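Local coordinates for glutathione S-transferase family protein (Pseudomonas putida, PDB 3LXZ) that probably catalyses the conjugation of reduced glutathione to a wide range of hydrophobic electrophiles, at residues Y69-Q72 with K77-L80; L79-P84 with A88-L93; D177-A180 with Q184-A187; L154-F159 with K186-L191. All blocks are in the same frame, centred on the assembly; numbering follows the deposited sequence.

Interaction 1: residues Y69-Q72 with K77-L80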
loop_
_atom_site.group_PDB
_atom_site.type_symbol
_atom_site.label_atom_id
_atom_site.label_comp_id
_atom_site.label_asym_id
_atom_site.label_seq_id
_atom_site.Cartn_x
_atom_site.Cartn_y
_atom_site.Cartn_z
ATOM N N TYR A 69 -7.146 3.950 -11.844
ATOM C CA TYR A 69 -8.175 4.807 -12.432
ATOM C C TYR A 69 -7.828 5.156 -13.868
ATOM O O TYR A 69 -8.680 5.046 -14.726
ATOM C CB TYR A 69 -8.345 6.089 -11.624
ATOM C CG TYR A 69 -9.417 7.004 -12.171
ATOM C CD1 TYR A 69 -10.761 6.777 -11.923
ATOM C CD2 TYR A 69 -9.069 8.114 -12.931
ATOM C CE1 TYR A 69 -11.750 7.650 -12.427
ATOM C CE2 TYR A 69 -10.042 8.980 -13.444
ATOM C CZ TYR A 69 -11.378 8.734 -13.177
ATOM O OH TYR A 69 -12.330 9.595 -13.668
ATOM N N ILE A 70 -6.574 5.534 -14.126
ATOM C CA ILE A 70 -6.157 5.852 -15.495
ATOM C C ILE A 70 -6.337 4.671 -16.458
ATOM O O ILE A 70 -6.882 4.845 -17.564
ATOM C CB ILE A 70 -4.742 6.445 -15.534
ATOM C CG1 ILE A 70 -4.721 7.822 -14.896
ATOM C CG2 ILE A 70 -4.236 6.619 -16.981
ATOM C CD1 ILE A 70 -3.293 8.358 -14.661
ATOM N N GLU A 71 -5.892 3.475 -16.059
ATOM C CA GLU A 71 -6.082 2.268 -16.881
ATOM C C GLU A 71 -7.540 2.013 -17.308
ATOM O O GLU A 71 -7.835 1.731 -18.471
ATOM C CB GLU A 71 -5.540 1.021 -16.178
ATOM C CG GLU A 71 -4.056 0.775 -16.340
ATOM C CD GLU A 71 -3.538 1.036 -17.768
ATOM O OE1 GLU A 71 -2.897 2.084 -17.918
ATOM O OE2 GLU A 71 -3.794 0.232 -18.718
ATOM N N GLN A 72 -8.423 2.116 -16.315
ATOM C CA GLN A 72 -9.826 1.861 -16.413
ATOM C C GLN A 72 -10.552 2.860 -17.310
ATOM O O GLN A 72 -11.443 2.474 -18.065
ATOM C CB GLN A 72 -10.388 2.008 -15.003
ATOM C CG GLN A 72 -11.847 1.867 -14.913
ATOM C CD GLN A 72 -12.172 0.567 -14.326
ATOM O OE1 GLN A 72 -12.552 0.482 -13.139
ATOM N NE2 GLN A 72 -11.951 -0.503 -15.114
ATOM N N LYS A 77 -2.163 2.996 -25.020
ATOM C CA LYS A 77 -1.494 1.731 -24.769
ATOM C C LYS A 77 -1.909 1.113 -23.426
ATOM O O LYS A 77 -1.800 1.768 -22.397
ATOM C CB LYS A 77 -0.002 2.043 -24.764
ATOM C CG LYS A 77 0.921 0.922 -24.338
ATOM C CD LYS A 77 2.285 1.180 -24.892
ATOM C CE LYS A 77 3.335 0.418 -24.106
ATOM N NZ LYS A 77 4.674 0.642 -24.718
ATOM N N ALA A 78 -2.380 -0.134 -23.430
ATOM C CA ALA A 78 -2.647 -0.855 -22.169
ATOM C C ALA A 78 -1.345 -1.083 -21.372
ATOM O O ALA A 78 -0.283 -1.416 -21.946
ATOM C CB ALA A 78 -3.339 -2.177 -22.443
ATOM N N LEU A 79 -1.425 -0.854 -20.064
ATOM C CA LEU A 79 -0.283 -1.071 -19.146
ATOM C C LEU A 79 -0.566 -2.217 -18.164
ATOM O O LEU A 79 0.047 -2.314 -17.069
ATOM C CB LEU A 79 0.116 0.216 -18.406
ATOM C CG LEU A 79 0.508 1.434 -19.266
ATOM C CD1 LEU A 79 0.830 2.642 -18.384
ATOM C CD2 LEU A 79 1.672 1.085 -20.152
ATOM N N LEU A 80 -1.491 -3.087 -18.581
ATOM C CA LEU A 80 -1.867 -4.299 -17.864
ATOM C C LEU A 80 -2.096 -5.398 -18.867
ATOM O O LEU A 80 -2.540 -5.098 -20.002
ATOM C CB LEU A 80 -3.188 -4.115 -17.106
ATOM C CG LEU A 80 -3.123 -3.200 -15.908
ATOM C CD1 LEU A 80 -4.531 -3.015 -15.369
ATOM C CD2 LEU A 80 -2.171 -3.836 -14.894
#

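Interaction 2: residues L79-P84 with A88-L93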
loop_
_atom_site.group_PDB
_atom_site.type_symbol
_atom_site.label_atom_id
_atom_site.label_comp_id
_atom_site.label_asym_id
_atom_site.label_seq_id
_atom_site.Cartn_x
_atom_site.Cartn_y
_atom_site.Cartn_z
ATOM N N LEU A 79 -1.425 -0.854 -20.064
ATOM C CA LEU A 79 -0.283 -1.071 -19.146
ATOM C C LEU A 79 -0.566 -2.217 -18.164
ATOM O O LEU A 79 0.047 -2.314 -17.069
ATOM C CB LEU A 79 0.116 0.216 -18.406
ATOM C CG LEU A 79 0.508 1.434 -19.266
ATOM C CD1 LEU A 79 0.830 2.642 -18.384
ATOM C CD2 LEU A 79 1.672 1.085 -20.152
ATOM N N LEU A 80 -1.491 -3.087 -18.581
ATOM C CA LEU A 80 -1.867 -4.299 -17.864
ATOM C C LEU A 80 -2.096 -5.398 -18.867
ATOM O O LEU A 80 -2.540 -5.098 -20.002
ATOM C CB LEU A 80 -3.188 -4.115 -17.106
ATOM C CG LEU A 80 -3.123 -3.200 -15.908
ATOM C CD1 LEU A 80 -4.531 -3.015 -15.369
ATOM C CD2 LEU A 80 -2.171 -3.836 -14.894
ATOM N N PRO A 81 -1.826 -6.660 -18.469
ATOM C CA PRO A 81 -2.223 -7.817 -19.295
ATOM C C PRO A 81 -3.766 -7.945 -19.407
ATOM O O PRO A 81 -4.495 -7.247 -18.685
ATOM C CB PRO A 81 -1.595 -9.016 -18.584
ATOM C CG PRO A 81 -1.212 -8.536 -17.171
ATOM C CD PRO A 81 -1.105 -7.046 -17.228
ATOM N N ALA A 82 -4.247 -8.798 -20.328
ATOM C CA ALA A 82 -5.692 -8.976 -20.574
ATOM C C ALA A 82 -6.427 -9.826 -19.500
ATOM O O ALA A 82 -7.627 -9.656 -19.285
ATOM C CB ALA A 82 -5.926 -9.605 -21.981
ATOM N N ASP A 83 -5.706 -10.727 -18.841
ATOM C CA ASP A 83 -6.334 -11.708 -17.931
ATOM C C ASP A 83 -6.357 -11.237 -16.469
ATOM O O ASP A 83 -5.361 -10.663 -15.961
ATOM C CB ASP A 83 -5.626 -13.058 -18.017
ATOM C CG ASP A 83 -4.169 -12.979 -17.566
ATOM O OD1 ASP A 83 -3.421 -12.153 -18.153
ATOM O OD2 ASP A 83 -3.785 -13.724 -16.627
ATOM N N PRO A 84 -7.463 -11.528 -15.764
ATOM C CA PRO A 84 -7.612 -11.060 -14.374
ATOM C C PRO A 84 -6.476 -11.485 -13.471
ATOM O O PRO A 84 -5.970 -10.661 -12.722
ATOM C CB PRO A 84 -8.911 -11.725 -13.913
ATOM C CG PRO A 84 -9.719 -11.862 -15.185
ATOM C CD PRO A 84 -8.697 -12.153 -16.279
ATOM N N ALA A 88 -3.836 -8.945 -11.394
ATOM C CA ALA A 88 -3.592 -8.995 -9.958
ATOM C C ALA A 88 -2.122 -9.244 -9.667
ATOM O O ALA A 88 -1.580 -8.657 -8.723
ATOM C CB ALA A 88 -4.494 -10.061 -9.277
ATOM N N LYS A 89 -1.446 -10.032 -10.508
ATOM C CA LYS A 89 -0.007 -10.262 -10.332
ATOM C C LYS A 89 0.802 -8.982 -10.549
ATOM O O LYS A 89 1.734 -8.719 -9.791
ATOM C CB LYS A 89 0.507 -11.390 -11.249
ATOM C CG LYS A 89 0.144 -12.781 -10.750
ATOM C CD LYS A 89 0.774 -13.098 -9.364
ATOM C CE LYS A 89 2.272 -13.133 -9.413
ATOM N NZ LYS A 89 2.829 -13.860 -8.214
ATOM N N VAL A 90 0.416 -8.169 -11.529
ATOM C CA VAL A 90 1.048 -6.830 -11.699
ATOM C C VAL A 90 0.842 -6.013 -10.437
ATOM O O VAL A 90 1.787 -5.397 -9.899
ATOM C CB VAL A 90 0.453 -6.063 -12.859
ATOM C CG1 VAL A 90 0.911 -4.576 -12.841
ATOM C CG2 VAL A 90 0.883 -6.720 -14.169
ATOM N N ARG A 91 -0.403 -5.991 -9.960
ATOM C CA ARG A 91 -0.719 -5.206 -8.759
ATOM C C ARG A 91 -0.031 -5.693 -7.492
ATOM O O ARG A 91 0.371 -4.873 -6.653
ATOM C CB ARG A 91 -2.218 -5.093 -8.572
ATOM C CG ARG A 91 -2.830 -4.205 -9.664
ATOM C CD ARG A 91 -4.335 -4.283 -9.722
ATOM N NE ARG A 91 -4.854 -3.297 -10.649
ATOM C CZ ARG A 91 -5.709 -3.551 -11.644
ATOM N NH1 ARG A 91 -6.175 -4.768 -11.853
ATOM N NH2 ARG A 91 -6.094 -2.563 -12.434
ATOM N N GLU A 92 0.080 -7.014 -7.340
ATOM C CA GLU A 92 0.902 -7.613 -6.254
ATOM C C GLU A 92 2.368 -7.140 -6.311
ATOM O O GLU A 92 2.935 -6.659 -5.318
ATOM C CB GLU A 92 0.805 -9.138 -6.273
ATOM C CG GLU A 92 1.547 -9.837 -5.143
ATOM C CD GLU A 92 1.771 -11.316 -5.438
ATOM O OE1 GLU A 92 2.131 -11.663 -6.600
ATOM O OE2 GLU A 92 1.593 -12.142 -4.504
ATOM N N LEU A 93 2.995 -7.272 -7.475
ATOM C CA LEU A 93 4.344 -6.751 -7.640
ATOM C C LEU A 93 4.498 -5.236 -7.399
ATOM O O LEU A 93 5.443 -4.791 -6.704
ATOM C CB LEU A 93 4.865 -7.135 -9.048
ATOM C CG LEU A 93 5.222 -8.631 -9.149
ATOM C CD1 LEU A 93 5.267 -9.091 -10.627
ATOM C CD2 LEU A 93 6.549 -8.979 -8.472
#

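Interaction 3: residues D177-A180 with Q184-A187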
loop_
_atom_site.group_PDB
_atom_site.type_symbol
_atom_site.label_atom_id
_atom_site.label_comp_id
_atom_site.label_asym_id
_atom_site.label_seq_id
_atom_site.Cartn_x
_atom_site.Cartn_y
_atom_site.Cartn_z
ATOM N N ASP A 177 25.187 -2.315 -2.301
ATOM C CA ASP A 177 24.691 -2.072 -3.653
ATOM C C ASP A 177 23.730 -3.213 -3.924
ATOM O O ASP A 177 24.146 -4.334 -4.185
ATOM C CB ASP A 177 25.869 -2.024 -4.653
ATOM C CG ASP A 177 25.444 -1.712 -6.076
ATOM O OD1 ASP A 177 24.234 -1.754 -6.399
ATOM O OD2 ASP A 177 26.348 -1.433 -6.913
ATOM N N PHE A 178 22.437 -2.930 -3.819
ATOM C CA PHE A 178 21.438 -3.956 -4.033
ATOM C C PHE A 178 21.459 -4.457 -5.478
ATOM O O PHE A 178 21.148 -5.607 -5.746
ATOM C CB PHE A 178 20.023 -3.448 -3.664
ATOM C CG PHE A 178 19.885 -2.994 -2.223
ATOM C CD1 PHE A 178 19.886 -3.908 -1.178
ATOM C CD2 PHE A 178 19.725 -1.652 -1.930
ATOM C CE1 PHE A 178 19.760 -3.480 0.147
ATOM C CE2 PHE A 178 19.598 -1.216 -0.603
ATOM C CZ PHE A 178 19.619 -2.131 0.416
ATOM N N LEU A 179 21.810 -3.604 -6.421
ATOM C CA LEU A 179 21.731 -4.009 -7.821
ATOM C C LEU A 179 22.979 -4.777 -8.304
ATOM O O LEU A 179 22.927 -5.418 -9.348
ATOM C CB LEU A 179 21.429 -2.808 -8.712
ATOM C CG LEU A 179 20.056 -2.160 -8.510
ATOM C CD1 LEU A 179 19.922 -0.885 -9.352
ATOM C CD2 LEU A 179 18.935 -3.139 -8.857
ATOM N N ALA A 180 24.064 -4.753 -7.527
ATOM C CA ALA A 180 25.295 -5.473 -7.902
ATOM C C ALA A 180 25.112 -6.988 -8.035
ATOM O O ALA A 180 25.794 -7.608 -8.849
ATOM C CB ALA A 180 26.439 -5.162 -6.924
ATOM N N GLN A 184 19.030 -9.134 -13.199
ATOM C CA GLN A 184 17.688 -8.975 -13.796
ATOM C C GLN A 184 17.218 -7.522 -13.639
ATOM O O GLN A 184 16.704 -6.904 -14.588
ATOM C CB GLN A 184 16.637 -9.856 -13.062
ATOM C CG GLN A 184 16.811 -11.348 -13.164
ATOM C CD GLN A 184 17.865 -11.934 -12.212
ATOM O OE1 GLN A 184 18.496 -11.230 -11.415
ATOM N NE2 GLN A 184 18.061 -13.258 -12.310
ATOM N N ALA A 185 17.384 -7.005 -12.425
ATOM C CA ALA A 185 16.879 -5.694 -12.061
ATOM C C ALA A 185 17.797 -4.637 -12.671
ATOM O O ALA A 185 17.347 -3.619 -13.170
ATOM C CB ALA A 185 16.806 -5.556 -10.532
ATOM N N LYS A 186 19.080 -4.935 -12.705
ATOM C CA LYS A 186 20.053 -3.984 -13.254
ATOM C C LYS A 186 19.729 -3.732 -14.727
ATOM O O LYS A 186 19.672 -2.573 -15.188
ATOM C CB LYS A 186 21.498 -4.488 -13.050
ATOM C CG LYS A 186 22.545 -3.381 -12.998
ATOM C CD LYS A 186 23.923 -3.999 -12.766
ATOM C CE LYS A 186 24.880 -3.001 -12.158
ATOM N NZ LYS A 186 24.484 -1.604 -12.489
ATOM N N ALA A 187 19.435 -4.812 -15.449
ATOM C CA ALA A 187 19.148 -4.738 -16.869
ATOM C C ALA A 187 17.830 -4.012 -17.159
ATOM O O ALA A 187 17.744 -3.230 -18.091
ATOM C CB ALA A 187 19.135 -6.143 -17.464
#

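Interaction 4: residues L154-F159 with K186-L191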
loop_
_atom_site.group_PDB
_atom_site.type_symbol
_atom_site.label_atom_id
_atom_site.label_comp_id
_atom_site.label_asym_id
_atom_site.label_seq_id
_atom_site.Cartn_x
_atom_site.Cartn_y
_atom_site.Cartn_z
ATOM N N LEU A 154 2.171 -1.330 -15.239
ATOM C CA LEU A 154 2.247 -0.460 -14.081
ATOM C C LEU A 154 3.358 -0.801 -13.098
ATOM O O LEU A 154 3.982 0.092 -12.510
ATOM C CB LEU A 154 0.899 -0.459 -13.329
ATOM C CG LEU A 154 -0.328 -0.147 -14.193
ATOM C CD1 LEU A 154 -1.619 -0.245 -13.344
ATOM C CD2 LEU A 154 -0.247 1.217 -14.882
ATOM N N ALA A 155 3.589 -2.079 -12.881
ATOM C CA ALA A 155 4.635 -2.442 -11.937
ATOM C C ALA A 155 6.015 -1.949 -12.361
ATOM O O ALA A 155 6.855 -1.691 -11.487
ATOM C CB ALA A 155 4.657 -3.953 -11.697
ATOM N N ASP A 156 6.249 -1.787 -13.673
ATOM C CA ASP A 156 7.543 -1.264 -14.138
ATOM C C ASP A 156 7.743 0.201 -13.814
ATOM O O ASP A 156 8.872 0.639 -13.684
ATOM C CB ASP A 156 7.692 -1.495 -15.639
ATOM C CG ASP A 156 7.716 -2.950 -15.971
ATOM O OD1 ASP A 156 8.715 -3.618 -15.554
ATOM O OD2 ASP A 156 6.755 -3.435 -16.597
ATOM N N LEU A 157 6.637 0.962 -13.756
ATOM C CA LEU A 157 6.674 2.344 -13.323
ATOM C C LEU A 157 7.087 2.452 -11.853
ATOM O O LEU A 157 7.979 3.234 -11.510
ATOM C CB LEU A 157 5.337 3.058 -13.602
ATOM C CG LEU A 157 4.713 2.840 -15.004
ATOM C CD1 LEU A 157 3.358 3.581 -15.151
ATOM C CD2 LEU A 157 5.700 3.218 -16.120
HETATM N N MSE A 158 6.461 1.670 -10.970
HETATM C CA MSE A 158 6.878 1.690 -9.563
HETATM C C MSE A 158 8.324 1.193 -9.431
HETATM O O MSE A 158 9.105 1.741 -8.646
HETATM C CB MSE A 158 5.914 0.812 -8.747
HETATM C CG MSE A 158 6.214 0.661 -7.277
HETATM SE SE MSE A 158 5.929 2.263 -6.220
HETATM C CE MSE A 158 4.051 2.716 -6.550
ATOM N N PHE A 159 8.690 0.166 -10.183
ATOM C CA PHE A 159 10.087 -0.308 -10.195
ATOM C C PHE A 159 11.085 0.787 -10.595
ATOM O O PHE A 159 12.047 1.037 -9.915
ATOM C CB PHE A 159 10.220 -1.482 -11.160
ATOM C CG PHE A 159 11.657 -1.933 -11.397
ATOM C CD1 PHE A 159 12.214 -2.940 -10.608
ATOM C CD2 PHE A 159 12.430 -1.360 -12.406
ATOM C CE1 PHE A 159 13.535 -3.370 -10.802
ATOM C CE2 PHE A 159 13.751 -1.802 -12.635
ATOM C CZ PHE A 159 14.305 -2.778 -11.816
ATOM N N LYS A 186 19.080 -4.935 -12.705
ATOM C CA LYS A 186 20.053 -3.984 -13.254
ATOM C C LYS A 186 19.729 -3.732 -14.727
ATOM O O LYS A 186 19.672 -2.573 -15.188
ATOM C CB LYS A 186 21.498 -4.488 -13.050
ATOM C CG LYS A 186 22.545 -3.381 -12.998
ATOM C CD LYS A 186 23.923 -3.999 -12.766
ATOM C CE LYS A 186 24.880 -3.001 -12.158
ATOM N NZ LYS A 186 24.484 -1.604 -12.489
ATOM N N ALA A 187 19.435 -4.812 -15.449
ATOM C CA ALA A 187 19.148 -4.738 -16.869
ATOM C C ALA A 187 17.830 -4.012 -17.159
ATOM O O ALA A 187 17.744 -3.230 -18.091
ATOM C CB ALA A 187 19.135 -6.143 -17.464
ATOM N N LEU A 188 16.815 -4.241 -16.322
ATOM C CA LEU A 188 15.525 -3.583 -16.527
ATOM C C LEU A 188 15.652 -2.071 -16.259
ATOM O O LEU A 188 15.058 -1.260 -16.980
ATOM C CB LEU A 188 14.428 -4.239 -15.643
ATOM C CG LEU A 188 13.042 -3.558 -15.678
ATOM C CD1 LEU A 188 12.494 -3.407 -17.108
ATOM C CD2 LEU A 188 12.009 -4.348 -14.838
ATOM N N LEU A 189 16.413 -1.704 -15.232
ATOM C CA LEU A 189 16.569 -0.304 -14.901
ATOM C C LEU A 189 17.215 0.413 -16.080
ATOM O O LEU A 189 16.795 1.505 -16.429
ATOM C CB LEU A 189 17.389 -0.117 -13.628
ATOM C CG LEU A 189 17.248 1.257 -12.957
ATOM C CD1 LEU A 189 15.786 1.545 -12.482
ATOM C CD2 LEU A 189 18.186 1.377 -11.773
ATOM N N GLN A 190 18.225 -0.187 -16.714
ATOM C CA GLN A 190 18.803 0.474 -17.885
ATOM C C GLN A 190 17.796 0.567 -19.017
ATOM O O GLN A 190 17.741 1.568 -19.710
ATOM C CB GLN A 190 20.032 -0.255 -18.384
ATOM C CG GLN A 190 20.800 0.532 -19.453
ATOM C CD GLN A 190 20.315 0.283 -20.857
ATOM O OE1 GLN A 190 19.491 -0.598 -21.109
ATOM N NE2 GLN A 190 20.828 1.077 -21.808
ATOM N N LEU A 191 16.995 -0.480 -19.184
ATOM C CA LEU A 191 15.988 -0.533 -20.241
ATOM C C LEU A 191 14.904 0.562 -20.109
ATOM O O LEU A 191 14.559 1.239 -21.081
ATOM C CB LEU A 191 15.342 -1.925 -20.281
ATOM C CG LEU A 191 14.297 -2.124 -21.386
ATOM C CD1 LEU A 191 14.856 -1.822 -22.779
ATOM C CD2 LEU A 191 13.718 -3.537 -21.364
#

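Interaction 1: residues Y69-Q72 with K77-L80
Glu71, on helix 63-73, reaches across to the backbone of Leu79. Its OE2 accepts the Leu79 N-H in a nearly straight bond, with 2.9 Å between Leu79 N and Glu71 OE2 and an N-H...O angle of 171°. The donor comes from above the carboxylate, 51° out of its plane. The chain of Glu71 bends at CB-CG (chi2 -42°), which turns the carboxylate toward the Leu79 amide while its CG stays near Leu80, 3.9 Å from Leu80 CD1. Glu71 therefore serves two ends: one methylene, CG, for a leucine, and oxygens for an amide and a cation. Residues 77-80 belong to the linker by which the thioredoxin-like N-terminal domain of a glutathione transferase passes to its helical C-terminal domain. Beside the bonded amide, the side chain of Leu79 crosses that of Glu71 at about a right angle, and Glu71 OE1 lies 3.6 Å from Leu79 CB. OE1 also forms a salt bridge with Lys24, whose NZ hydrogen-bonds Lys77 O as well. Removing both oxygens with an alanine here would probably leave the Leu79 amide without its acceptor and Lys24 without this counter-charge. The buried side chain of Leu79 also packs on Ala20 of helix 12-23 and on Leu154.

Interaction 2: residues L79-P84 with A88-L93
Leu80 and Pro81 lie against Val90 where the interdomain linker turns into helix 84-106, the first helix of the all-helical C-terminal domain of the glutathione transferase fold. Leu80 and Val90 cross obliquely, with Leu80 CD2 3.8 Å from Val90 CG1, while the other branch, Val90 CG2, meets the proline ring at Pro81 CD, 3.7 Å away. With CG1 anti to the backbone N (chi1 168°), the branched valine offers one methyl to each linker residue. Pro81 suits its place as a rigid, compact apolar surface, and Leu154 and Ala155 of helix 154-174 also pack on Val90.

A second kind of contact is between a methyl and a charged group. The extended chain of Arg91 crosses Leu80 at about a right angle, and Arg91 NH2 lies 3.4 Å from Leu80 CD1, approached obliquely. The guanidinium is steered by a salt bridge from its NE to Asp68 of helix 63-73, across the domain boundary.

Polar bonds begin the helix itself. Asp83 is its N-cap, and its OD2 accepts the Gly86 N-H; Pro84, which has no N-H to donate, fits the next position. The carbonyl of Pro84 then takes the amide of Ala88, with 3.0 Å from Ala88 N to Pro84 O. Within the same helix, Lys89 and Glu92, three residues apart, form a salt bridge, and Glu92 OE2 hydrogen-bonds Ser61 of the second subunit. In that bridge Lys89 NZ sits 2.8 Å from Glu92 OE1, on its syn lone pair.

Interaction 3: residues D177-A180 with Q184-A187
The flat group that takes part here is the peptide after Leu179, whose carbonyl oxygen is passed over by the aliphatic chain of Lys186. Lys186 CD lies 3.8 Å from Leu179 O, well above the peptide plane rather than in it, and CB, CG and CE follow at slightly longer range. This suits a lysine at the exposed surface: its methylenes pass over a backbone oxygen while its ammonium group is probably hydrated. CG stands anti to the backbone N (chi1 -154°), and the chain bends at CD-CE (chi4), so that Lys186 NZ ends 5.9 Å from Asp177 OD2. That is too far for a salt bridge, though the opposite charges may attract weakly.

The Asp177 carboxylate works within its own loop. Its OD1 accepts two weak, bent bonds, from Leu179 N at 3.0 Å and from Ala180 N at 3.2 Å; the first makes a weak Asx turn. Asn167 of helix 154-174 strengthens the arrangement, its ND2 donating to Asp177 OD1 and its OD1 accepting from Leu179 N.

The apolar part is small and close. Leu179 is buried and points at helix 183-193, with its CD2 3.6 Å from Ala185 CB. The small alanine lets the leucine branch come so near to the helix.

The turn lies between helix 154-174 and helix 183-193 of the C-terminal domain. Leu179 also packs on Val163 and Ala185 on Phe159, both of helix 154-174, while the ring of Phe178 stacks with Phe134 of helix 120-140.

Interaction 4: residues L154-F159 with K186-L191
Helices 154-174 and 183-193 of the glutathione transferase C-terminal domain cross almost perpendicularly here, with Phe159 and Asp156 of the first meeting Leu188 and Leu189 of the second. The two short axes approach to 10.9 Å at 95°, which leaves room for one layer of side chains. Phe159 has the largest share of the buried surface. With CG anti to the backbone N (chi1 172°) and CB pointing toward the other helix, its ring receives Leu188 on one face. Leu188 CD2 stands 3.9 Å from the ring centroid and only 16° off the normal, a CH-pi contact, while Leu188 CG is 3.6 Å from Phe159 CE2. Leu189 takes the rim instead: its backbone N lies near the ring plane, and its CD1 is 3.9 Å from Phe159 CE2. Substituting alanine for Phe159 would probably open a gap between the helices and leave Leu188 CD2 without the ring face it rests on.

Asp156 occupies the Asp position of the Ser/Thr-x-x-Asp N-capping-box sequence known in this fold. Its OD2 accepts the N-H of Thr153, as expected for one half of such a box, and its OD1 accepts the N-H of Val147, so both buried oxygens have donors. With its acid so engaged, the residue still packs against an apolar neighbour, crossing Leu188 at about a right angle, and Asp156 OD1 lies 3.4 Å from Leu188 CD2.

Interactions 1 and 2 come first along the chain; interaction 4 then opens on helix 154-174 and interaction 3 after it, both ending on helix 183-193. Interactions 1 and 2, with centres 10 Å apart, share Leu79 and Leu80: the first ties the linker back to helix 63-73, the second carries it onto helix 84-106, and both lie beside the second subunit. Interactions 3 and 4, centres 11 Å apart, touch through Leu179 CD1 and Leu189 CD2. Helix 154-174, on which interaction 4 lies, joins the two pairs: its Leu154 N probably hydrogen-bonds Leu79 O at 3.0 Å, and it packs on helix 183-193. Interactions 1 and 3 are 27 Å apart at their centres.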